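Local coordinates for hypothetical protein (PDB 2HEK) that is of uncertain function but binds zinc and GDP and, as an HD-domain protein, may act as a dGTP triphosphohydrolase, at residues F26-L31 with A80-D85; F52-G57 with R162-R167; R168-C173 with Y214-Q219. One frame throughout, in Å; residues are numbered along the deposited sequence.

Contact 1: residues F26-L31 with A80-D85; sequences FPFQRL and AGLLHD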
loop_
_atom_site.group_PDB
_atom_site.type_symbol
_atom_site.label_atom_id
_atom_site.label_comp_id
_atom_site.label_asym_id
_atom_site.label_seq_id
_atom_site.Cartn_x
_atom_site.Cartn_y
_atom_site.Cartn_z
ATOM N N PHE A 26 3.055 -22.734 27.905
ATOM C CA PHE A 26 3.428 -21.573 28.695
ATOM C C PHE A 26 4.735 -20.879 28.246
ATOM O O PHE A 26 4.786 -19.662 28.217
ATOM C CB PHE A 26 3.484 -21.933 30.194
ATOM C CG PHE A 26 4.096 -20.866 31.062
ATOM C CD1 PHE A 26 3.286 -19.969 31.765
ATOM C CD2 PHE A 26 5.476 -20.772 31.207
ATOM C CE1 PHE A 26 3.854 -18.975 32.587
ATOM C CE2 PHE A 26 6.057 -19.774 32.012
ATOM C CZ PHE A 26 5.250 -18.877 32.699
ATOM N N PRO A 27 5.812 -21.636 27.939
ATOM C CA PRO A 27 7.025 -20.899 27.492
ATOM C C PRO A 27 6.837 -20.114 26.171
ATOM O O PRO A 27 7.489 -19.083 25.970
ATOM C CB PRO A 27 8.060 -22.009 27.302
ATOM C CG PRO A 27 7.554 -23.153 28.206
ATOM C CD PRO A 27 6.058 -23.089 28.031
ATOM N N PHE A 28 5.961 -20.584 25.292
ATOM C CA PHE A 28 5.672 -19.818 24.082
ATOM C C PHE A 28 4.748 -18.636 24.398
ATOM O O PHE A 28 4.964 -17.514 23.913
ATOM C CB PHE A 28 5.123 -20.693 22.945
ATOM C CG PHE A 28 5.140 -20.013 21.601
ATOM C CD1 PHE A 28 6.220 -20.193 20.727
ATOM C CD2 PHE A 28 4.089 -19.200 21.198
ATOM C CE1 PHE A 28 6.261 -19.541 19.494
ATOM C CE2 PHE A 28 4.102 -18.569 19.931
ATOM C CZ PHE A 28 5.187 -18.741 19.086
ATOM N N GLN A 29 3.752 -18.852 25.245
ATOM C CA GLN A 29 2.838 -17.743 25.586
ATOM C C GLN A 29 3.562 -16.580 26.293
ATOM O O GLN A 29 3.203 -15.416 26.116
ATOM C CB GLN A 29 1.635 -18.233 26.422
ATOM C CG GLN A 29 0.708 -19.124 25.647
ATOM C CD GLN A 29 -0.182 -18.346 24.668
ATOM O OE1 GLN A 29 -0.608 -17.241 24.966
ATOM N NE2 GLN A 29 -0.470 -18.928 23.520
ATOM N N ARG A 30 4.595 -16.893 27.073
ATOM C CA ARG A 30 5.478 -15.889 27.663
ATOM C C ARG A 30 5.930 -14.820 26.639
ATOM O O ARG A 30 6.124 -13.617 26.964
ATOM C CB ARG A 30 6.735 -16.609 28.228
ATOM C CG ARG A 30 7.806 -15.661 28.773
ATOM C CD ARG A 30 9.076 -16.390 29.280
ATOM N NE ARG A 30 10.098 -15.376 29.441
ATOM C CZ ARG A 30 10.959 -15.013 28.482
ATOM N NH1 ARG A 30 10.999 -15.643 27.314
ATOM N NH2 ARG A 30 11.816 -14.037 28.714
ATOM N N LEU A 31 6.143 -15.255 25.405
ATOM C CA LEU A 31 6.685 -14.338 24.419
ATOM C C LEU A 31 5.703 -13.191 24.125
ATOM O O LEU A 31 6.136 -12.145 23.701
ATOM C CB LEU A 31 7.061 -15.086 23.147
ATOM C CG LEU A 31 8.175 -16.137 23.281
ATOM C CD1 LEU A 31 8.360 -16.779 21.932
ATOM C CD2 LEU A 31 9.487 -15.549 23.788
ATOM N N ALA A 80 11.850 -25.215 13.968
ATOM C CA ALA A 80 13.057 -24.548 14.458
ATOM C C ALA A 80 12.874 -23.019 14.384
ATOM O O ALA A 80 13.314 -22.286 15.284
ATOM C CB ALA A 80 14.295 -24.992 13.626
ATOM N N GLY A 81 12.241 -22.544 13.297
ATOM C CA GLY A 81 11.927 -21.099 13.141
ATOM C C GLY A 81 10.977 -20.655 14.247
ATOM O O GLY A 81 11.230 -19.672 14.944
ATOM N N LEU A 82 9.883 -21.385 14.427
ATOM C CA LEU A 82 8.904 -21.081 15.482
ATOM C C LEU A 82 9.487 -20.910 16.907
ATOM O O LEU A 82 9.079 -19.994 17.656
ATOM C CB LEU A 82 7.806 -22.155 15.466
ATOM C CG LEU A 82 6.572 -21.897 16.349
ATOM C CD1 LEU A 82 5.709 -20.708 15.800
ATOM C CD2 LEU A 82 5.708 -23.190 16.498
ATOM N N LEU A 83 10.474 -21.749 17.279
ATOM C CA LEU A 83 10.955 -21.759 18.665
ATOM C C LEU A 83 12.217 -20.935 18.860
ATOM O O LEU A 83 12.786 -20.900 19.948
ATOM C CB LEU A 83 11.182 -23.214 19.114
ATOM C CG LEU A 83 9.942 -24.112 18.941
ATOM C CD1 LEU A 83 10.267 -25.532 19.345
ATOM C CD2 LEU A 83 8.752 -23.599 19.769
ATOM N N HIS A 84 12.640 -20.259 17.790
ATOM C CA HIS A 84 13.902 -19.528 17.776
ATOM C C HIS A 84 14.069 -18.521 18.898
ATOM O O HIS A 84 15.174 -18.279 19.328
ATOM C CB HIS A 84 14.085 -18.801 16.444
ATOM C CG HIS A 84 15.468 -18.258 16.248
ATOM N ND1 HIS A 84 15.769 -16.919 16.387
ATOM C CD2 HIS A 84 16.633 -18.874 15.937
ATOM C CE1 HIS A 84 17.061 -16.731 16.164
ATOM N NE2 HIS A 84 17.607 -17.902 15.885
ATOM N N ASP A 85 12.974 -17.905 19.342
ATOM C CA ASP A 85 12.989 -16.888 20.394
ATOM C C ASP A 85 12.673 -17.372 21.834
ATOM O O ASP A 85 12.573 -16.544 22.750
ATOM C CB ASP A 85 11.954 -15.795 20.037
ATOM C CG ASP A 85 12.509 -14.695 19.142
ATOM O OD1 ASP A 85 13.578 -14.840 18.521
ATOM O OD2 ASP A 85 11.855 -13.637 19.064
#

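Contact 2: residues F52-G57 with R162-R167; sequences FEHSLG and RMDYLR. With ZN (zinc ion), chain D.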
loop_
_atom_site.group_PDB
_atom_site.type_symbol
_atom_site.label_atom_id
_atom_site.label_comp_id
_atom_site.label_asym_id
_atom_site.label_seq_id
_atom_site.Cartn_x
_atom_site.Cartn_y
_atom_site.Cartn_z
ATOM N N PHE A 52 6.078 -12.982 20.369
ATOM C CA PHE A 52 5.018 -13.972 20.016
ATOM C C PHE A 52 4.643 -13.836 18.558
ATOM O O PHE A 52 4.737 -14.798 17.780
ATOM C CB PHE A 52 3.804 -13.787 20.930
ATOM C CG PHE A 52 2.682 -14.786 20.706
ATOM C CD1 PHE A 52 2.589 -15.925 21.500
ATOM C CD2 PHE A 52 1.677 -14.536 19.771
ATOM C CE1 PHE A 52 1.538 -16.837 21.333
ATOM C CE2 PHE A 52 0.629 -15.443 19.556
ATOM C CZ PHE A 52 0.566 -16.635 20.361
ATOM N N GLU A 53 4.242 -12.641 18.139
ATOM C CA GLU A 53 3.866 -12.481 16.733
ATOM C C GLU A 53 5.037 -12.655 15.802
ATOM O O GLU A 53 4.876 -13.188 14.690
ATOM C CB GLU A 53 3.219 -11.115 16.467
ATOM C CG GLU A 53 2.017 -10.783 17.375
ATOM C CD GLU A 53 2.421 -10.011 18.630
ATOM O OE1 GLU A 53 2.815 -8.811 18.522
ATOM O OE2 GLU A 53 2.322 -10.616 19.720
ATOM N N HIS A 54 6.198 -12.127 16.194
ATOM C CA HIS A 54 7.439 -12.326 15.425
ATOM C C HIS A 54 7.703 -13.840 15.189
ATOM O O HIS A 54 7.986 -14.265 14.065
ATOM C CB HIS A 54 8.643 -11.679 16.144
ATOM C CG HIS A 54 9.964 -12.019 15.527
ATOM N ND1 HIS A 54 10.231 -11.814 14.184
ATOM C CD2 HIS A 54 11.099 -12.541 16.066
ATOM C CE1 HIS A 54 11.468 -12.209 13.925
ATOM N NE2 HIS A 54 12.011 -12.655 15.049
ATOM N N SER A 55 7.580 -14.655 16.236
ATOM C CA SER A 55 7.815 -16.117 16.094
ATOM C C SER A 55 6.849 -16.789 15.118
ATOM O O SER A 55 7.271 -17.655 14.349
ATOM C CB SER A 55 7.754 -16.819 17.461
ATOM O OG SER A 55 8.770 -16.310 18.315
ATOM N N LEU A 56 5.579 -16.364 15.106
ATOM C CA LEU A 56 4.582 -16.865 14.129
ATOM C C LEU A 56 4.979 -16.444 12.737
ATOM O O LEU A 56 4.855 -17.202 11.786
ATOM C CB LEU A 56 3.170 -16.296 14.442
ATOM C CG LEU A 56 2.456 -16.717 15.738
ATOM C CD1 LEU A 56 0.999 -16.244 15.785
ATOM C CD2 LEU A 56 2.469 -18.212 15.821
ATOM N N GLY A 57 5.483 -15.220 12.622
ATOM C CA GLY A 57 5.964 -14.695 11.336
ATOM C C GLY A 57 7.184 -15.448 10.841
ATOM O O GLY A 57 7.293 -15.760 9.653
ATOM N N ARG A 162 15.440 -12.619 10.177
ATOM C CA ARG A 162 15.653 -11.258 9.721
ATOM C C ARG A 162 14.567 -10.771 8.795
ATOM O O ARG A 162 14.142 -9.642 8.928
ATOM C CB ARG A 162 16.954 -11.129 8.944
ATOM C CG ARG A 162 18.155 -11.002 9.802
ATOM C CD ARG A 162 19.402 -10.683 8.958
ATOM N NE ARG A 162 20.535 -10.376 9.833
ATOM C CZ ARG A 162 21.464 -11.246 10.206
ATOM N NH1 ARG A 162 21.419 -12.503 9.770
ATOM N NH2 ARG A 162 22.454 -10.855 11.014
ATOM N N MET A 163 14.141 -11.591 7.847
ATOM C CA MET A 163 13.114 -11.173 6.940
ATOM C C MET A 163 11.862 -10.776 7.724
ATOM O O MET A 163 11.214 -9.773 7.393
ATOM C CB MET A 163 12.808 -12.286 5.946
ATOM C CG MET A 163 13.746 -12.338 4.747
ATOM S SD MET A 163 13.001 -13.190 3.335
ATOM C CE MET A 163 14.471 -13.656 2.429
ATOM N N ASP A 164 11.535 -11.523 8.760
ATOM C CA ASP A 164 10.338 -11.143 9.491
ATOM C C ASP A 164 10.573 -9.914 10.340
ATOM O O ASP A 164 9.762 -8.985 10.317
ATOM C CB ASP A 164 9.765 -12.232 10.396
ATOM C CG ASP A 164 8.466 -11.764 11.051
ATOM O OD1 ASP A 164 8.503 -11.358 12.236
ATOM O OD2 ASP A 164 7.422 -11.821 10.388
ATOM N N TYR A 165 11.659 -9.859 11.146
ATOM C CA TYR A 165 11.736 -8.699 12.028
ATOM C C TYR A 165 11.982 -7.391 11.284
ATOM O O TYR A 165 11.481 -6.356 11.720
ATOM C CB TYR A 165 12.672 -8.929 13.228
ATOM C CG TYR A 165 14.168 -8.970 13.034
ATOM C CD1 TYR A 165 14.851 -7.909 12.465
ATOM C CD2 TYR A 165 14.878 -10.112 13.415
ATOM C CE1 TYR A 165 16.236 -7.988 12.292
ATOM C CE2 TYR A 165 16.267 -10.209 13.237
ATOM C CZ TYR A 165 16.943 -9.138 12.670
ATOM O OH TYR A 165 18.306 -9.205 12.489
ATOM N N LEU A 166 12.727 -7.404 10.176
ATOM C CA LEU A 166 12.955 -6.141 9.463
ATOM C C LEU A 166 11.630 -5.574 8.998
ATOM O O LEU A 166 11.348 -4.394 9.201
ATOM C CB LEU A 166 13.904 -6.295 8.262
ATOM C CG LEU A 166 15.380 -6.551 8.613
ATOM C CD1 LEU A 166 16.121 -6.899 7.293
ATOM C CD2 LEU A 166 16.009 -5.310 9.339
ATOM N N ARG A 167 10.814 -6.423 8.375
ATOM C CA ARG A 167 9.457 -6.022 7.906
ATOM C C ARG A 167 8.507 -5.656 9.050
ATOM O O ARG A 167 7.757 -4.662 8.979
ATOM C CB ARG A 167 8.853 -7.116 6.988
ATOM C CG ARG A 167 7.392 -6.857 6.442
ATOM C CD ARG A 167 6.809 -7.950 5.321
ATOM N NE ARG A 167 5.612 -7.369 4.737
ATOM C CZ ARG A 167 5.051 -7.834 3.647
ATOM N NH1 ARG A 167 5.593 -8.881 3.021
ATOM N NH2 ARG A 167 3.974 -7.246 3.167
HETATM ZN ZN ZN D . 13.878 -13.508 16.025
HETATM O O HOH W 1 13.003 -15.623 15.823
#

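Contact 3: residues R168-C173 with Y214-Q219; sequences RDAYFC and YFMYVQ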
loop_
_atom_site.group_PDB
_atom_site.type_symbol
_atom_site.label_atom_id
_atom_site.label_comp_id
_atom_site.label_asym_id
_atom_site.label_seq_id
_atom_site.Cartn_x
_atom_site.Cartn_y
_atom_site.Cartn_z
ATOM N N ARG A 168 8.477 -6.454 10.110
ATOM C CA ARG A 168 7.567 -6.178 11.206
ATOM C C ARG A 168 7.984 -4.887 11.969
ATOM O O ARG A 168 7.126 -4.058 12.342
ATOM C CB ARG A 168 7.513 -7.408 12.159
ATOM C CG ARG A 168 6.433 -7.337 13.291
ATOM C CD ARG A 168 6.307 -8.699 14.099
ATOM N NE ARG A 168 6.148 -9.783 13.120
ATOM C CZ ARG A 168 4.991 -10.149 12.585
ATOM N NH1 ARG A 168 3.842 -9.593 12.984
ATOM N NH2 ARG A 168 4.991 -11.071 11.647
ATOM N N ASP A 169 9.294 -4.728 12.214
ATOM C CA ASP A 169 9.818 -3.534 12.879
ATOM C C ASP A 169 9.448 -2.301 12.059
ATOM O O ASP A 169 8.997 -1.321 12.629
ATOM C CB ASP A 169 11.339 -3.621 13.097
ATOM C CG ASP A 169 11.742 -4.732 14.096
ATOM O OD1 ASP A 169 10.868 -5.324 14.751
ATOM O OD2 ASP A 169 12.948 -5.022 14.216
ATOM N N ALA A 170 9.567 -2.379 10.728
ATOM C CA ALA A 170 9.251 -1.228 9.852
ATOM C C ALA A 170 7.760 -0.939 9.932
ATOM O O ALA A 170 7.358 0.195 10.005
ATOM C CB ALA A 170 9.620 -1.523 8.425
ATOM N N TYR A 171 6.941 -1.987 9.904
ATOM C CA TYR A 171 5.485 -1.860 9.876
ATOM C C TYR A 171 4.989 -1.185 11.151
ATOM O O TYR A 171 4.130 -0.309 11.102
ATOM C CB TYR A 171 4.848 -3.266 9.750
ATOM C CG TYR A 171 3.346 -3.256 9.581
ATOM C CD1 TYR A 171 2.777 -3.131 8.302
ATOM C CD2 TYR A 171 2.483 -3.411 10.705
ATOM C CE1 TYR A 171 1.372 -3.111 8.127
ATOM C CE2 TYR A 171 1.086 -3.460 10.543
ATOM C CZ TYR A 171 0.552 -3.295 9.225
ATOM O OH TYR A 171 -0.814 -3.268 9.013
ATOM N N PHE A 172 5.512 -1.588 12.300
ATOM C CA PHE A 172 5.019 -1.040 13.573
ATOM C C PHE A 172 5.716 0.259 13.956
ATOM O O PHE A 172 5.092 1.126 14.550
ATOM C CB PHE A 172 5.183 -2.042 14.732
ATOM C CG PHE A 172 4.177 -3.168 14.703
ATOM C CD1 PHE A 172 4.348 -4.259 13.856
ATOM C CD2 PHE A 172 3.076 -3.153 15.544
ATOM C CE1 PHE A 172 3.423 -5.299 13.811
ATOM C CE2 PHE A 172 2.125 -4.232 15.505
ATOM C CZ PHE A 172 2.313 -5.281 14.603
ATOM N N CYS A 173 7.014 0.388 13.698
ATOM C CA CYS A 173 7.678 1.688 14.008
ATOM C C CYS A 173 7.183 2.803 13.122
ATOM O O CYS A 173 7.112 3.943 13.579
ATOM C CB CYS A 173 9.206 1.626 13.926
ATOM S SG CYS A 173 9.905 0.560 15.192
ATOM N N TYR A 214 19.763 -1.358 5.945
ATOM C CA TYR A 214 20.477 -0.103 6.301
ATOM C C TYR A 214 19.501 0.912 6.919
ATOM O O TYR A 214 19.796 1.533 7.945
ATOM C CB TYR A 214 21.118 0.541 5.050
ATOM C CG TYR A 214 21.547 1.970 5.241
ATOM C CD1 TYR A 214 22.829 2.286 5.736
ATOM C CD2 TYR A 214 20.688 3.030 4.888
ATOM C CE1 TYR A 214 23.244 3.651 5.887
ATOM C CE2 TYR A 214 21.078 4.353 5.027
ATOM C CZ TYR A 214 22.341 4.671 5.525
ATOM O OH TYR A 214 22.678 6.023 5.646
ATOM N N PHE A 215 18.351 1.125 6.280
ATOM C CA PHE A 215 17.376 2.075 6.848
ATOM C C PHE A 215 16.912 1.722 8.257
ATOM O O PHE A 215 16.809 2.599 9.118
ATOM C CB PHE A 215 16.183 2.252 5.929
ATOM C CG PHE A 215 16.465 3.168 4.766
ATOM C CD1 PHE A 215 16.334 2.720 3.455
ATOM C CD2 PHE A 215 16.831 4.500 4.996
ATOM C CE1 PHE A 215 16.561 3.611 2.352
ATOM C CE2 PHE A 215 17.079 5.381 3.929
ATOM C CZ PHE A 215 16.947 4.910 2.591
ATOM N N MET A 216 16.624 0.449 8.512
ATOM C CA MET A 216 16.198 0.076 9.863
ATOM C C MET A 216 17.277 0.387 10.899
ATOM O O MET A 216 16.956 0.835 12.003
ATOM C CB MET A 216 15.767 -1.387 9.940
ATOM C CG MET A 216 14.470 -1.674 9.150
ATOM S SD MET A 216 13.078 -0.570 9.668
ATOM C CE MET A 216 12.906 -0.974 11.387
ATOM N N TYR A 217 18.543 0.141 10.560
ATOM C CA TYR A 217 19.653 0.466 11.478
ATOM C C TYR A 217 19.797 1.947 11.745
ATOM O O TYR A 217 19.867 2.366 12.909
ATOM C CB TYR A 217 20.999 -0.147 11.009
ATOM C CG TYR A 217 21.092 -1.544 11.507
ATOM C CD1 TYR A 217 20.546 -2.594 10.771
ATOM C CD2 TYR A 217 21.600 -1.811 12.774
ATOM C CE1 TYR A 217 20.538 -3.884 11.269
ATOM C CE2 TYR A 217 21.614 -3.105 13.286
ATOM C CZ TYR A 217 21.084 -4.134 12.520
ATOM O OH TYR A 217 21.093 -5.432 12.998
ATOM N N VAL A 218 19.814 2.756 10.682
ATOM C CA VAL A 218 20.021 4.189 10.900
ATOM C C VAL A 218 18.809 4.861 11.542
ATOM O O VAL A 218 18.964 5.755 12.391
ATOM C CB VAL A 218 20.506 4.959 9.644
ATOM C CG1 VAL A 218 21.880 4.442 9.253
ATOM C CG2 VAL A 218 19.507 4.885 8.481
ATOM N N GLN A 219 17.614 4.417 11.169
ATOM C CA GLN A 219 16.411 5.117 11.641
ATOM C C GLN A 219 15.999 4.638 13.040
ATOM O O GLN A 219 15.573 5.452 13.883
ATOM C CB GLN A 219 15.265 5.004 10.605
ATOM C CG GLN A 219 13.894 5.598 11.008
ATOM C CD GLN A 219 13.792 7.121 10.753
ATOM O OE1 GLN A 219 14.803 7.793 10.520
ATOM N NE2 GLN A 219 12.561 7.658 10.802
#

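Contact 1: residues F26-L31 with A80-D85
Phe28 and Leu31 face Leu82, Leu83 and Asp85 in a contact made mostly by apolar side chains, partly against backbone carbonyls. No hydrogen bond joins the two segments.

The first kind of interaction is side chain against side chain. The Phe28 ring meets the Leu82 side chain at about a right angle, with CZ of Phe28 3.9 Å from CD1 of Leu82. The ring gets there because CG of Phe28 is anti to the backbone N (chi1 -166°), which swings it over to Leu82, where helix 74-82 ends. Leu83 adds a looser touch, CD2 lying 4.4 Å from CD1 of Phe28. One methyl of Leu31, CD1, lies over a face of the Phe28 ring, offset toward the rim. The same methyl is 4.2 Å from CB of Asp85.

The second kind is carbon against backbone carbonyl. Leu82 O sits at the edge of the Phe28 ring, in its plane, 3.4 Å from CE1 of Phe28. The other methyl of Leu31, CD2, reaches Asp85 O at 3.4 Å. Phe28 and Leu31 thus pack on the end of helix 74-82 and on the metal ligand Asp85 itself.

The polar end of Asp85 is used elsewhere. OD2 forms a salt bridge with Arg51, and the residue binds zinc together with His54 and Asp161. On the other segment, Gln29 NE2 donates to O6 of a bound GDP. His84 and Asp85 fit the His-Asp pair for which HD domains are named, here following helix 74-82 and backed by segment 26-31.

Contact 2: residues F52-G57 with R162-R167
The zinc site of the HD domain includes His54 as a ligand, and this contact adds a second-shell partner, Asp164. His54 NE2 binds the zinc ion at 2.3 Å, and a water binds the metal at the same distance. Asp85 and Asp161 complete the protein ligands.

The opposite ring nitrogen is held by Asp164. His54 ND1 donates a hydrogen bond of 2.6 Å to Asp164 OD1, with an N-H...O angle of 159°. The oxygen lies close to the imidazole plane, and is approached on its anti side, somewhat out of the carboxylate plane. With CG anti to the backbone N (chi1 171°), the His54 ring reaches across to Asp164, and the two side chains run past one another head to tail. The bond helps fix the ring's rotation and probably helps to aim NE2 at the metal.

The other carboxylate oxygen, Asp164 OD2, rests 3.4 Å from CA of Gly57, which has no side chain. OD2 is also gripped by Arg168 in a salt bridge and by the hydroxyl of Tyr10. Replacing Asp164 by alanine removes the carboxylate, which would probably leave His54 ND1 without its acceptor and Arg168 and Tyr10 without their shared partner, with the imidazole less firmly oriented.

Tyr165 runs beside His54. Its CB is 3.6 Å from CE1 of His54, and the two rings meet at a slant.

The axes of the short segments pass 9.2 Å apart, with their directions at 134°. Around them, helix 26-29 packs on helix 51-69 through Phe28 and Ser55. Helix 203-221 meets helix 160-173 at Leu166, and Pro45 of the second subunit packs on Phe52.

Contact 3: residues R168-C173 with Y214-Q219
Two helices of this predominantly helical protein meet here: helix 160-173, which also carries part of the zinc site of the HD domain, and helix 203-221 of the HD-associated region. The contact is small and buried, and one side chain carries it from the second helix. No hydrogen bond joins the segments.

Met216 points at helix 160-173 and touches it with its last two atoms. The methyl CE comes 3.5 Å from CB of Asp169 and 3.7 Å from the backbone N of Ala170. The sulphur lies alongside Ala170, with SD 3.8 Å from its CB. The chain is folded rather than extended, bent at chi2 (-55°) and again at chi3 (-60°). These bends place the methyl between the bases of two successive residues, against the helix backbone. The small Ala170 lets the sulphur come this close to the helix.

The side chain of Asp169 meets the methyl through CB. With CG anti to its carbonyl carbon (chi1 -66°), the carboxylate is turned to Tyr221, at the end of helix 203-221. OD2 is hydrogen-bonded to the hydroxyl of Tyr221, so a polar link between the same two helices stands next to the apolar one. A glycerol, probably from the crystallisation liquor, also bonds to OD2.

Both helices also meet other subunits. Tyr171 stacks on Tyr171 of the second subunit, and Tyr214 OH bonds to Glu207 of the third. Near its C-terminal end, helix 203-221 has a wider, pi-type turn at 217-219. Met216 precedes that turn, and its SD also lies 3.9 Å from CA of Ala170.

How the contacts relate
All three contacts are buried, but their chemistry differs. Contact 1 is largely apolar packing against the turn that bears Asp85, while contact 2 turns on a histidine-carboxylate hydrogen bond behind the metal. The two touch: Asp85 OD2 lies 3.3 Å from His54 CD2, and the rings of Phe28 and Phe52 meet. Contacts 2 and 3 share helix 160-173. Arg168 packs on His54 and Gly57, and Leu166 CD2 is 4.0 Å from Met216 CG. Contact 3 is again apolar, with its nearest atoms about 9 Å from contact 1. Contacts 2 and 3 both reach the second subunit; contact 1 touches no other chain.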